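Local coordinates for endo-pectate lyase (Erwinia chrysanthemi, PDB 3B4N), which probably depolymerises polygalacturonate and methyl-esterified pectins by calcium-dependent, endo-acting eliminative cleavage, at residues Val32-Trp37 / Thr272-Ile277; Ala76-Asn79 / Asn83-Tyr86; Trp87-Val90 / Ala96-Val99; Glu327-Asp330 / Lys335-Arg338. All blocks are in the same frame, centred on the assembly; numbering follows the deposited sequence.

Interaction 1 (Val32-Trp37 / Thr272-Ile277); sequences VNYLGW and TVNGTI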
loop_
_atom_site.group_PDB
_atom_site.type_symbol
_atom_site.label_atom_id
_atom_site.label_comp_id
_atom_site.label_asym_id
_atom_site.label_seq_id
_atom_site.Cartn_x
_atom_site.Cartn_y
_atom_site.Cartn_z
ATOM N N VAL A 32 17.129 -4.867 -4.007
ATOM C CA VAL A 32 16.581 -3.570 -4.342
ATOM C C VAL A 32 16.283 -2.892 -3.017
ATOM O O VAL A 32 15.753 -3.519 -2.096
ATOM C CB VAL A 32 15.273 -3.714 -5.154
ATOM C CG1 VAL A 32 14.666 -2.348 -5.426
ATOM C CG2 VAL A 32 15.563 -4.418 -6.478
ATOM N N ASN A 33 16.670 -1.627 -2.897
ATOM C CA ASN A 33 16.381 -0.877 -1.684
ATOM C C ASN A 33 15.167 -0.026 -1.985
ATOM O O ASN A 33 15.192 0.798 -2.899
ATOM C CB ASN A 33 17.551 0.028 -1.306
ATOM C CG ASN A 33 18.747 -0.749 -0.804
ATOM O OD1 ASN A 33 19.896 -0.332 -0.981
ATOM N ND2 ASN A 33 18.485 -1.871 -0.149
ATOM N N TYR A 34 14.093 -0.248 -1.241
ATOM C CA TYR A 34 12.877 0.527 -1.432
ATOM C C TYR A 34 12.807 1.639 -0.408
ATOM O O TYR A 34 13.061 1.426 0.782
ATOM C CB TYR A 34 11.638 -0.359 -1.290
ATOM C CG TYR A 34 11.410 -1.288 -2.454
ATOM C CD1 TYR A 34 10.710 -0.870 -3.580
ATOM C CD2 TYR A 34 11.926 -2.579 -2.438
ATOM C CE1 TYR A 34 10.529 -1.726 -4.675
ATOM C CE2 TYR A 34 11.754 -3.436 -3.515
ATOM C CZ TYR A 34 11.058 -3.006 -4.626
ATOM O OH TYR A 34 10.904 -3.867 -5.688
ATOM N N LEU A 35 12.488 2.834 -0.884
ATOM C CA LEU A 35 12.340 3.985 -0.013
ATOM C C LEU A 35 10.881 4.394 0.010
ATOM O O LEU A 35 10.202 4.373 -1.015
ATOM C CB LEU A 35 13.153 5.170 -0.523
ATOM C CG LEU A 35 14.659 4.981 -0.644
ATOM C CD1 LEU A 35 15.290 6.282 -1.150
ATOM C CD2 LEU A 35 15.235 4.596 0.710
ATOM N N GLY A 36 10.415 4.768 1.192
ATOM C CA GLY A 36 9.055 5.244 1.347
ATOM C C GLY A 36 9.125 6.445 2.269
ATOM O O GLY A 36 9.779 6.398 3.317
ATOM N N TRP A 37 8.478 7.543 1.893
ATOM C CA TRP A 37 8.505 8.709 2.757
ATOM C C TRP A 37 7.156 9.381 2.814
ATOM O O TRP A 37 6.278 9.121 1.992
ATOM C CB TRP A 37 9.557 9.724 2.274
ATOM C CG TRP A 37 9.326 10.265 0.879
ATOM C CD1 TRP A 37 8.673 11.419 0.537
ATOM C CD2 TRP A 37 9.726 9.652 -0.350
ATOM N NE1 TRP A 37 8.643 11.558 -0.831
ATOM C CE2 TRP A 37 9.282 10.487 -1.401
ATOM C CE3 TRP A 37 10.416 8.473 -0.665
ATOM C CZ2 TRP A 37 9.506 10.180 -2.750
ATOM C CZ3 TRP A 37 10.640 8.165 -2.003
ATOM C CH2 TRP A 37 10.185 9.017 -3.030
ATOM N N THR A 272 2.293 0.636 -7.963
ATOM C CA THR A 272 3.243 -0.182 -8.693
ATOM C C THR A 272 3.309 -1.589 -8.139
ATOM O O THR A 272 3.354 -1.783 -6.927
ATOM C CB THR A 272 4.679 0.411 -8.614
ATOM O OG1 THR A 272 4.729 1.638 -9.345
ATOM C CG2 THR A 272 5.701 -0.566 -9.191
ATOM N N VAL A 273 3.294 -2.576 -9.031
ATOM C CA VAL A 273 3.440 -3.959 -8.613
ATOM C C VAL A 273 4.799 -4.389 -9.157
ATOM O O VAL A 273 4.957 -4.585 -10.365
ATOM C CB VAL A 273 2.348 -4.883 -9.190
ATOM C CG1 VAL A 273 2.590 -6.321 -8.728
ATOM C CG2 VAL A 273 0.972 -4.422 -8.720
ATOM N N ASN A 274 5.790 -4.468 -8.277
ATOM C CA ASN A 274 7.129 -4.892 -8.681
ATOM C C ASN A 274 7.324 -6.281 -8.104
ATOM O O ASN A 274 8.002 -6.477 -7.096
ATOM C CB ASN A 274 8.204 -3.935 -8.160
ATOM C CG ASN A 274 9.540 -4.115 -8.881
ATOM O OD1 ASN A 274 9.576 -4.473 -10.060
ATOM N ND2 ASN A 274 10.640 -3.854 -8.181
ATOM N N GLY A 275 6.666 -7.230 -8.753
ATOM C CA GLY A 275 6.703 -8.623 -8.367
ATOM C C GLY A 275 5.585 -9.252 -9.171
ATOM O O GLY A 275 5.317 -8.816 -10.293
ATOM N N THR A 276 4.926 -10.258 -8.615
ATOM C CA THR A 276 3.828 -10.911 -9.313
ATOM C C THR A 276 2.542 -10.755 -8.525
ATOM O O THR A 276 2.559 -10.556 -7.311
ATOM C CB THR A 276 4.095 -12.408 -9.520
ATOM O OG1 THR A 276 4.227 -13.054 -8.249
ATOM C CG2 THR A 276 5.361 -12.605 -10.327
ATOM N N ILE A 277 1.420 -10.841 -9.223
ATOM C CA ILE A 277 0.125 -10.703 -8.577
ATOM C C ILE A 277 -0.889 -11.475 -9.410
ATOM O O ILE A 277 -0.773 -11.541 -10.630
ATOM C CB ILE A 277 -0.249 -9.205 -8.457
ATOM C CG1 ILE A 277 -1.444 -9.043 -7.517
ATOM C CG2 ILE A 277 -0.517 -8.610 -9.829
ATOM C CD1 ILE A 277 -1.560 -7.652 -6.947
#

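Interaction 2 (Ala76-Asn79 / Asn83-Tyr86); sequences ADTN and NYWY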
loop_
_atom_site.group_PDB
_atom_site.type_symbol
_atom_site.label_atom_id
_atom_site.label_comp_id
_atom_site.label_asym_id
_atom_site.label_seq_id
_atom_site.Cartn_x
_atom_site.Cartn_y
_atom_site.Cartn_z
ATOM N N ALA A 76 17.930 -0.158 -7.417
ATOM C CA ALA A 76 18.467 -1.486 -7.696
ATOM C C ALA A 76 19.906 -1.411 -8.181
ATOM O O ALA A 76 20.457 -2.405 -8.652
ATOM C CB ALA A 76 17.615 -2.180 -8.752
ATOM N N ASP A 77 20.517 -0.237 -8.051
ATOM C CA ASP A 77 21.885 -0.028 -8.519
ATOM C C ASP A 77 22.904 0.043 -7.385
ATOM O O ASP A 77 23.609 1.046 -7.241
ATOM C CB ASP A 77 21.940 1.265 -9.338
ATOM C CG ASP A 77 23.284 1.485 -9.999
ATOM O OD1 ASP A 77 23.592 2.650 -10.331
ATOM O OD2 ASP A 77 24.027 0.499 -10.196
ATOM N N THR A 78 22.976 -1.006 -6.574
ATOM C CA THR A 78 23.929 -1.034 -5.468
ATOM C C THR A 78 24.802 -2.283 -5.509
ATOM O O THR A 78 24.433 -3.287 -6.113
ATOM C CB THR A 78 23.221 -0.996 -4.100
ATOM O OG1 THR A 78 22.386 -2.151 -3.961
ATOM C CG2 THR A 78 22.378 0.267 -3.967
ATOM N N ASN A 79 25.960 -2.203 -4.860
ATOM C CA ASN A 79 26.904 -3.314 -4.792
ATOM C C ASN A 79 26.759 -4.014 -3.447
ATOM O O ASN A 79 26.562 -3.363 -2.423
ATOM C CB ASN A 79 28.334 -2.801 -4.960
ATOM C CG ASN A 79 28.651 -2.414 -6.393
ATOM O OD1 ASN A 79 29.671 -1.780 -6.662
ATOM N ND2 ASN A 79 27.783 -2.804 -7.320
ATOM N N ASN A 83 27.649 -0.412 2.175
ATOM C CA ASN A 83 26.469 0.013 2.913
ATOM C C ASN A 83 26.084 1.351 2.308
ATOM O O ASN A 83 26.945 2.091 1.823
ATOM C CB ASN A 83 26.785 0.178 4.398
ATOM C CG ASN A 83 26.735 -1.136 5.149
ATOM O OD1 ASN A 83 27.656 -1.477 5.884
ATOM N ND2 ASN A 83 25.647 -1.878 4.970
ATOM N N TYR A 84 24.791 1.658 2.316
ATOM C CA TYR A 84 24.325 2.916 1.751
ATOM C C TYR A 84 23.446 3.706 2.699
ATOM O O TYR A 84 22.764 3.148 3.557
ATOM C CB TYR A 84 23.541 2.666 0.459
ATOM C CG TYR A 84 24.366 2.024 -0.625
ATOM C CD1 TYR A 84 24.516 0.642 -0.682
ATOM C CD2 TYR A 84 25.021 2.801 -1.578
ATOM C CE1 TYR A 84 25.298 0.049 -1.666
ATOM C CE2 TYR A 84 25.811 2.216 -2.566
ATOM C CZ TYR A 84 25.939 0.840 -2.601
ATOM O OH TYR A 84 26.708 0.254 -3.577
ATOM N N TRP A 85 23.493 5.022 2.531
ATOM C CA TRP A 85 22.668 5.953 3.288
ATOM C C TRP A 85 21.865 6.702 2.236
ATOM O O TRP A 85 22.383 7.047 1.158
ATOM C CB TRP A 85 23.518 6.951 4.081
ATOM C CG TRP A 85 24.008 6.426 5.388
ATOM C CD1 TRP A 85 23.512 6.714 6.626
ATOM C CD2 TRP A 85 25.064 5.486 5.583
ATOM N NE1 TRP A 85 24.194 6.006 7.585
ATOM C CE2 TRP A 85 25.153 5.242 6.973
ATOM C CE3 TRP A 85 25.945 4.825 4.719
ATOM C CZ2 TRP A 85 26.090 4.361 7.520
ATOM C CZ3 TRP A 85 26.880 3.946 5.263
ATOM C CH2 TRP A 85 26.941 3.725 6.656
ATOM N N TYR A 86 20.594 6.932 2.548
ATOM C CA TYR A 86 19.690 7.646 1.660
ATOM C C TYR A 86 18.995 8.799 2.364
ATOM O O TYR A 86 18.771 8.764 3.566
ATOM C CB TYR A 86 18.589 6.713 1.154
ATOM C CG TYR A 86 19.045 5.581 0.275
ATOM C CD1 TYR A 86 19.101 5.724 -1.110
ATOM C CD2 TYR A 86 19.368 4.345 0.827
ATOM C CE1 TYR A 86 19.460 4.644 -1.930
ATOM C CE2 TYR A 86 19.727 3.273 0.029
ATOM C CZ TYR A 86 19.770 3.425 -1.343
ATOM O OH TYR A 86 20.124 2.361 -2.132
#

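Interaction 3 (Trp87-Val90 / Ala96-Val99); sequences WVDV and AQVV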
loop_
_atom_site.group_PDB
_atom_site.type_symbol
_atom_site.label_atom_id
_atom_site.label_comp_id
_atom_site.label_asym_id
_atom_site.label_seq_id
_atom_site.Cartn_x
_atom_site.Cartn_y
_atom_site.Cartn_z
ATOM N N TRP A 87 18.664 9.817 1.578
ATOM C CA TRP A 87 17.914 10.986 2.042
ATOM C C TRP A 87 16.989 11.352 0.892
ATOM O O TRP A 87 17.313 11.131 -0.273
ATOM C CB TRP A 87 18.802 12.214 2.265
ATOM C CG TRP A 87 19.754 12.148 3.397
ATOM C CD1 TRP A 87 19.592 12.685 4.643
ATOM C CD2 TRP A 87 21.051 11.553 3.379
ATOM N NE1 TRP A 87 20.716 12.467 5.400
ATOM C CE2 TRP A 87 21.629 11.774 4.648
ATOM C CE3 TRP A 87 21.784 10.850 2.411
ATOM C CZ2 TRP A 87 22.910 11.321 4.975
ATOM C CZ3 TRP A 87 23.062 10.398 2.735
ATOM C CH2 TRP A 87 23.609 10.637 4.010
ATOM N N VAL A 88 15.834 11.913 1.217
ATOM C CA VAL A 88 14.913 12.386 0.196
ATOM C C VAL A 88 14.691 13.870 0.472
ATOM O O VAL A 88 14.397 14.278 1.599
ATOM C CB VAL A 88 13.566 11.632 0.216
ATOM C CG1 VAL A 88 12.539 12.376 -0.641
ATOM C CG2 VAL A 88 13.763 10.223 -0.328
ATOM N N ASP A 89 14.886 14.669 -0.566
ATOM C CA ASP A 89 14.725 16.111 -0.506
ATOM C C ASP A 89 13.431 16.476 -1.230
ATOM O O ASP A 89 13.322 16.314 -2.441
ATOM C CB ASP A 89 15.918 16.775 -1.204
ATOM C CG ASP A 89 15.916 18.290 -1.096
ATOM O OD1 ASP A 89 16.860 18.904 -1.649
ATOM O OD2 ASP A 89 15.000 18.867 -0.473
ATOM N N VAL A 90 12.444 16.943 -0.474
ATOM C CA VAL A 90 11.173 17.363 -1.053
ATOM C C VAL A 90 11.353 18.856 -1.351
ATOM O O VAL A 90 11.587 19.663 -0.449
ATOM C CB VAL A 90 10.016 17.105 -0.065
ATOM C CG1 VAL A 90 8.721 17.679 -0.609
ATOM C CG2 VAL A 90 9.874 15.610 0.164
ATOM N N ALA A 96 12.099 25.682 -1.288
ATOM C CA ALA A 96 12.307 25.145 0.048
ATOM C C ALA A 96 12.834 23.724 -0.090
ATOM O O ALA A 96 12.336 22.949 -0.912
ATOM C CB ALA A 96 11.007 25.146 0.834
ATOM N N GLN A 97 13.856 23.396 0.693
ATOM C CA GLN A 97 14.445 22.060 0.687
ATOM C C GLN A 97 13.998 21.407 1.982
ATOM O O GLN A 97 14.472 21.763 3.066
ATOM C CB GLN A 97 15.973 22.128 0.680
ATOM C CG GLN A 97 16.575 23.049 -0.363
ATOM C CD GLN A 97 16.395 22.537 -1.774
ATOM O OE1 GLN A 97 15.694 23.145 -2.581
ATOM N NE2 GLN A 97 17.034 21.412 -2.084
ATOM N N VAL A 98 13.074 20.464 1.875
ATOM C CA VAL A 98 12.569 19.771 3.049
ATOM C C VAL A 98 13.233 18.400 3.019
ATOM O O VAL A 98 12.735 17.459 2.401
ATOM C CB VAL A 98 11.035 19.652 2.981
ATOM C CG1 VAL A 98 10.485 19.188 4.314
ATOM C CG2 VAL A 98 10.432 21.008 2.604
ATOM N N VAL A 99 14.371 18.307 3.693
ATOM C CA VAL A 99 15.158 17.086 3.710
ATOM C C VAL A 99 14.790 16.129 4.816
ATOM O O VAL A 99 14.637 16.514 5.973
ATOM C CB VAL A 99 16.656 17.414 3.827
ATOM C CG1 VAL A 99 17.481 16.156 3.675
ATOM C CG2 VAL A 99 17.041 18.428 2.754
#

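Interaction 4 (Glu327-Asp330 / Lys335-Arg338); sequences EKWD and KVSR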
loop_
_atom_site.group_PDB
_atom_site.type_symbol
_atom_site.label_atom_id
_atom_site.label_comp_id
_atom_site.label_asym_id
_atom_site.label_seq_id
_atom_site.Cartn_x
_atom_site.Cartn_y
_atom_site.Cartn_z
ATOM N N GLU A 327 -12.223 -10.827 -16.355
ATOM C CA GLU A 327 -11.600 -9.516 -16.500
ATOM C C GLU A 327 -12.381 -8.666 -17.489
ATOM O O GLU A 327 -12.798 -9.144 -18.549
ATOM C CB GLU A 327 -10.157 -9.651 -16.980
ATOM C CG GLU A 327 -9.516 -8.303 -17.300
ATOM C CD GLU A 327 -8.045 -8.409 -17.643
ATOM O OE1 GLU A 327 -7.646 -9.420 -18.256
ATOM O OE2 GLU A 327 -7.289 -7.469 -17.311
ATOM N N LYS A 328 -12.571 -7.401 -17.135
ATOM C CA LYS A 328 -13.319 -6.464 -17.960
ATOM C C LYS A 328 -12.585 -5.141 -18.099
ATOM O O LYS A 328 -11.792 -4.754 -17.228
ATOM C CB LYS A 328 -14.682 -6.170 -17.333
ATOM C CG LYS A 328 -15.505 -7.387 -16.954
ATOM C CD LYS A 328 -15.949 -8.177 -18.171
ATOM C CE LYS A 328 -16.864 -9.312 -17.744
ATOM N NZ LYS A 328 -17.286 -10.159 -18.897
ATOM N N TRP A 329 -12.871 -4.446 -19.193
ATOM C CA TRP A 329 -12.295 -3.137 -19.461
ATOM C C TRP A 329 -13.418 -2.204 -19.857
ATOM O O TRP A 329 -14.348 -2.605 -20.554
ATOM C CB TRP A 329 -11.296 -3.179 -20.618
ATOM C CG TRP A 329 -10.138 -4.078 -20.418
ATOM C CD1 TRP A 329 -10.036 -5.378 -20.809
ATOM C CD2 TRP A 329 -8.895 -3.744 -19.796
ATOM N NE1 TRP A 329 -8.804 -5.878 -20.478
ATOM C CE2 TRP A 329 -8.080 -4.896 -19.853
ATOM C CE3 TRP A 329 -8.388 -2.581 -19.195
ATOM C CZ2 TRP A 329 -6.784 -4.924 -19.334
ATOM C CZ3 TRP A 329 -7.097 -2.608 -18.677
ATOM C CH2 TRP A 329 -6.310 -3.774 -18.750
ATOM N N ASP A 330 -13.334 -0.964 -19.402
ATOM C CA ASP A 330 -14.314 0.053 -19.742
ATOM C C ASP A 330 -15.775 -0.364 -19.590
ATOM O O ASP A 330 -16.579 -0.210 -20.512
ATOM C CB ASP A 330 -14.055 0.532 -21.173
ATOM C CG ASP A 330 -12.633 1.031 -21.366
ATOM O OD1 ASP A 330 -12.258 2.008 -20.687
ATOM O OD2 ASP A 330 -11.891 0.445 -22.184
ATOM N N LYS A 335 -14.085 0.591 -14.275
ATOM C CA LYS A 335 -13.714 1.832 -14.928
ATOM C C LYS A 335 -12.203 1.898 -15.064
ATOM O O LYS A 335 -11.527 2.696 -14.410
ATOM C CB LYS A 335 -14.236 3.030 -14.131
ATOM C CG LYS A 335 -15.748 3.242 -14.219
ATOM C CD LYS A 335 -16.147 3.777 -15.586
ATOM C CE LYS A 335 -17.638 4.077 -15.662
ATOM N NZ LYS A 335 -18.017 4.602 -17.005
ATOM N N VAL A 336 -11.680 1.018 -15.902
ATOM C CA VAL A 336 -10.262 0.964 -16.187
ATOM C C VAL A 336 -10.126 0.768 -17.695
ATOM O O VAL A 336 -10.850 -0.023 -18.302
ATOM C CB VAL A 336 -9.555 -0.182 -15.406
ATOM C CG1 VAL A 336 -10.132 -1.531 -15.800
ATOM C CG2 VAL A 336 -8.057 -0.148 -15.674
ATOM N N SER A 337 -9.225 1.530 -18.300
ATOM C CA SER A 337 -8.980 1.445 -19.736
ATOM C C SER A 337 -7.572 0.898 -19.934
ATOM O O SER A 337 -6.757 0.925 -19.011
ATOM C CB SER A 337 -9.082 2.833 -20.382
ATOM O OG SER A 337 -10.329 3.465 -20.123
ATOM N N ARG A 338 -7.277 0.403 -21.132
ATOM C CA ARG A 338 -5.950 -0.127 -21.412
ATOM C C ARG A 338 -4.860 0.895 -21.116
ATOM O O ARG A 338 -3.753 0.533 -20.732
ATOM C CB ARG A 338 -5.835 -0.554 -22.879
ATOM C CG ARG A 338 -5.984 -2.042 -23.117
ATOM C CD ARG A 338 -7.435 -2.448 -23.214
ATOM N NE ARG A 338 -7.580 -3.819 -23.692
ATOM C CZ ARG A 338 -8.731 -4.345 -24.094
ATOM N NH1 ARG A 338 -8.778 -5.602 -24.512
ATOM N NH2 ARG A 338 -9.835 -3.612 -24.084
HETATM O O HOH W 1 -9.423 -0.079 -22.995
#

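Interaction 1 (Val32-Trp37 / Thr272-Ile277)
The whole direct contact rests on Y34 and N274, whose side-chain ends meet in one hydrogen bond. ND2 of N274 donates to OH of Y34 over 2.5 Å, with an N-H...O angle of 148°. That is short for a bond of this kind, so its exact length is doubtful, though its direction is assigned. The amide arrives at the hydroxyl rim of the phenol, at the edge rather than over a face, since ND2 of N274 lies near the ring plane. The two flat groups do not stack, since their planes are 66° apart, and the oxygen sits somewhat tilted from the amide plane. Behind the amide nitrogen, CB of N274 comes within 3.7 Å of OH of Y34.

One step outward, rotation about the first side-chain bond places CG of N274 anti to its backbone N (chi1 -164°), extending the amide toward the tyrosine. On the Y34 side, CG1 of V32 lies 3.6 Å above the ring plane of Y34, offset toward the rim. K74 touches both Y34 and N274, while T242 and T244 pack against the phenol and L344 against the asparagine.

N274 precedes the corner at G275, where the chain passes from one face of the right-handed parallel beta-helix to another; Y34 belongs to the three-stranded antiparallel sheet of the N-terminal sandwich. The contact therefore bridges two domains. Chemically, it is consistent with a link between neutral groups: the phenol oxygen serves as acceptor, and the bond needs no charge on either side chain.

Interaction 2 (Ala76-Asn79 / Asn83-Tyr86)
The Y84 ring has the methyl of T78 over one face and the carbonyl O of N79 at its edge, in the ring plane. CG2 of T78 stands 3.8 Å from the centroid of the Y84 ring and 15° off its normal, a CH-pi contact by both measures. The hydroxyl accepts a hydrogen bond from the backbone: N79 N donates to Y84 OH over 2.9 Å, nearly straight at 177°. A tyrosine beside the start of a strand, bonded to the backbone five residues earlier, fits a tyrosine corner, a feature of Greek-key sandwiches such as fibronectin type III domains. Here it ties down the loop that crosses from strand 72-75 in one sheet to strand 85-92 in the other.

T78 is the wedge of the contact. Its chi1 of 62° sets CG2 anti to the carbonyl carbon, placing the methyl over the ring, while CB of T78 closes to 3.4 Å from CE1 of Y84. Y86, two residues further along the strand, has D75 OD1 as the stronger polar partner of its OH, with a probable second bond to N33 OD1. R51 packs against T78, Y84 and Y86. The T78 methyl also reaches the second tyrosine, its CG2 lying 3.6 Å from Y86 OH.

Interaction 3 (Trp87-Val90 / Ala96-Val99)
V90 and V98 satisfy one another's backbone groups: V90 N donates to V98 O over 2.9 Å at 170°, and V98 N returns the bond to V90 O, also over 2.9 Å, at 163°. The carbonyl of V98 takes a second hydrogen bond, from the hydroxyl of T22. At the next pair, D89 and V99, no such bonds form; instead CA of V99 makes a CA-H...O contact of 3.6 Å with V88 O. V88 is backbone-bonded to S100, whose hydroxyl is an additional partner of V88 N.

This alternation of hydrogen-bonded and non-hydrogen-bonded pairs marks the antiparallel beta hairpin of strands 85-92 and 97-104, at one margin of the four-stranded sheet of the N-terminal sandwich. Beyond the hairpin, V90 reaches T22 and T39 of the facing sheet, whereas W87 makes a cation-pi contact with R60.

The D89 carboxylate is harder to assign. OD1 of D89 comes within 2.6 Å of NE2 of Q97, but the angle is too poor for a hydrogen bond, and carboxylate and amide planes stand 82° apart. A bend at chi2 turns the Q97 amide toward D89. On this same face CG1 of V99 lies 4.2 Å from CD1 of W87. The opposite face, toward strands 22-29 and 32-39, carries the valine pair, with CB of V90 and CB of V98 4.1 Å apart.

Interaction 4 (Glu327-Asp330 / Lys335-Arg338)
A bend at chi2 of R338 (84°) folds its chain back over W329, whose own CG is turned anti to the carbonyl carbon. The result is a flat stack: guanidinium and indole planes are 10° apart, and CZ of R338 lies 3.9 Å from the centroid of the five-membered ring of W329, a cation-pi geometry. The CD methylene of R338 extends the contact as a CH-pi approach over the same ring. NE of R338 also makes a salt bridge with E303.

The backbones are joined by D330 N, which donates to V336 O over 2.9 Å at 158°. The D330 carboxylate divides its work. S337 OG donates to OD1 of D330 in a very short bond of 2.5 Å, its exact length doubtful, while a water donates to OD2 of D330 and accepts from R338 N, closing a bridge between the two segments. CG1 of V336 packs 4.0 Å from CE3 of W329.

The contact lies at the surface near the C-terminal end of the beta-helix, joining the loop after strand 323-327 to strand 334-336 and the residues after it; V336 packs inward on I293 of strand 290-298 and C309 of strand 309-313.

Interactions 2 and 3 follow each other along strand 85-92, their centres 19 Å apart, and both belong to the N-terminal sandwich. Interaction 1 spans them in sequence: its first segment precedes both, its second lies far downstream in the beta-helix. It also touches each in space, through L35 packed on Y86 for interaction 2 and through W37 on V88 for interaction 3, so its strand 32-39 joins the sandwich interior to the interdomain contact. Interaction 4 comes last along the chain, about 24 Å between centres from interaction 1 and 37 to 38 Å from the other two. The set thus runs from the sandwich, across the domain junction, to the C-terminal part of the beta-helix.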